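Local coordinates for protein 23S rRNA-specific endonuclease VapC20 (Mycobacterium tuberculosis H37Rv, PDB 5WZF) that cleaves 23S rRNA in the sarcin-ricin loop as the magnesium-dependent endoribonuclease toxin of a type II toxin-antitoxin system, at residues 132-135 against 139-142. Residues are numbered along the deposited sequence; the frame is centred on the assembly and turned at random.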
loop_
_atom_site.group_PDB
_atom_site.type_symbol
_atom_site.label_atom_id
_atom_site.label_comp_id
_atom_site.label_asym_id
_atom_site.label_seq_id
_atom_site.Cartn_x
_atom_site.Cartn_y
_atom_site.Cartn_z
ATOM N N ASP B 132 4.245 4.847 -15.690
ATOM C CA ASP B 132 2.854 5.006 -15.265
ATOM C C ASP B 132 2.522 6.474 -15.014
ATOM O O ASP B 132 1.428 6.933 -15.329
ATOM C CB ASP B 132 2.564 4.179 -14.013
ATOM C CG ASP B 132 2.648 2.690 -14.270
ATOM O OD1 ASP B 132 2.205 2.243 -15.349
ATOM O OD2 ASP B 132 3.168 1.969 -13.397
ATOM N N PHE B 133 3.473 7.211 -14.447
ATOM C CA PHE B 133 3.297 8.645 -14.250
ATOM C C PHE B 133 3.241 9.387 -15.590
ATOM O O PHE B 133 2.452 10.323 -15.764
ATOM C CB PHE B 133 4.418 9.198 -13.370
ATOM C CG PHE B 133 4.246 8.885 -11.907
ATOM C CD1 PHE B 133 4.522 7.618 -11.414
ATOM C CD2 PHE B 133 3.809 9.858 -11.026
ATOM C CE1 PHE B 133 4.359 7.326 -10.062
ATOM C CE2 PHE B 133 3.645 9.579 -9.676
ATOM C CZ PHE B 133 3.922 8.310 -9.194
ATOM N N SER B 134 4.074 8.968 -16.541
ATOM C CA SER B 134 4.045 9.543 -17.884
ATOM C C SER B 134 2.690 9.319 -18.547
ATOM O O SER B 134 2.150 10.217 -19.190
ATOM C CB SER B 134 5.152 8.946 -18.754
ATOM O OG SER B 134 6.422 9.136 -18.160
ATOM N N ALA B 135 2.143 8.117 -18.386
ATOM C CA ALA B 135 0.846 7.796 -18.973
ATOM C C ALA B 135 -0.260 8.632 -18.337
ATOM O O ALA B 135 -1.242 8.982 -18.994
ATOM C CB ALA B 135 0.543 6.312 -18.827
ATOM N N VAL B 139 5.486 14.156 -15.608
ATOM C CA VAL B 139 6.806 13.996 -16.200
ATOM C C VAL B 139 7.700 13.133 -15.320
ATOM O O VAL B 139 7.959 13.480 -14.168
ATOM C CB VAL B 139 7.499 15.355 -16.419
ATOM C CG1 VAL B 139 8.958 15.152 -16.804
ATOM C CG2 VAL B 139 6.748 16.183 -17.473
ATOM N N GLU B 140 8.166 12.009 -15.857
ATOM C CA GLU B 140 9.160 11.201 -15.154
ATOM C C GLU B 140 10.540 11.714 -15.530
ATOM O O GLU B 140 10.976 11.591 -16.676
ATOM C CB GLU B 140 9.003 9.721 -15.488
ATOM C CG GLU B 140 7.625 9.197 -15.128
ATOM C CD GLU B 140 7.466 7.711 -15.366
ATOM O OE1 GLU B 140 8.463 7.044 -15.719
ATOM O OE2 GLU B 140 6.332 7.215 -15.188
ATOM N N VAL B 141 11.212 12.314 -14.557
ATOM C CA VAL B 141 12.488 12.972 -14.796
ATOM C C VAL B 141 13.550 11.966 -15.212
ATOM O O VAL B 141 13.653 10.882 -14.636
ATOM C CB VAL B 141 12.955 13.740 -13.551
ATOM C CG1 VAL B 141 14.268 14.461 -13.821
ATOM C CG2 VAL B 141 11.882 14.723 -13.115
ATOM N N ARG B 142 14.327 12.331 -16.227
ATOM C CA ARG B 142 15.378 11.475 -16.761
ATOM C C ARG B 142 16.736 12.174 -16.694
ATOM O O ARG B 142 16.807 13.402 -16.749
ATOM C CB ARG B 142 15.045 11.075 -18.201
ATOM C CG ARG B 142 13.800 10.215 -18.325
ATOM C CD ARG B 142 14.046 8.841 -17.735
ATOM N NE ARG B 142 12.833 8.028 -17.708
ATOM C CZ ARG B 142 12.061 7.871 -16.637
ATOM N NH1 ARG B 142 12.371 8.471 -15.494
ATOM N NH2 ARG B 142 10.979 7.110 -16.711
HETATM O O HOH W 1 8.582 7.415 -18.935
#
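With CG of Glu-140 turned anti to its own carbonyl carbon (chi1 -59°) and the chain extended beyond it (chi2 -176°), the carboxylate reaches from the strand to the first turn of helix 132-135, where the backbone NH groups of Phe-133 and Ser-134 lie close together. OE2 accepts both. The firmer bond comes from Ser-134 N, 3.2 Å from Glu-140 OE2 with an angle of 157° at the hydrogen, and it arrives from above the carboxylate plane. Phe-133 N is nearer to Glu-140 OE2, at 3.0 Å, but its bond is bent and weak. The amides at the start of this one-turn helix, together with Arg-142, would probably favour the charged form of the carboxylate.

The flanks of the glutamate chain are packed as well. Ser-134 OG lies against the CG-CD part of the side chain, 3.3 Å from Glu-140 CG, while CB of Phe-133 approaches the same CG at 3.7 Å. The ring of Phe-133 turns from the glutamate into the core, where it packs edge-to-face with Phe-115 and touches Asp-18.

OE1 serves a different set of partners. Arg-142 NH2 forms a salt bridge to Glu-140 OE1 at 2.7 Å, meeting the anti lone pair of that oxygen, and Gly-131 N bonds the same oxygen just ahead of the helix. A water held by Ser-134 OG at 2.9 Å also donates weakly to Glu-140 OE1. The arginine is steadied in turn through NH1, which bonds the carbonyls of Val-141 and Ala-128.

Glu-140 thus ties the last strand of the parallel sheet to the short helix of the beta-alpha-beta unit 125-140 in the PIN domain, beside Asp-18 and Asp-111, the predicted magnesium ligands, which the side chains of Phe-133 and Asp-132 approach.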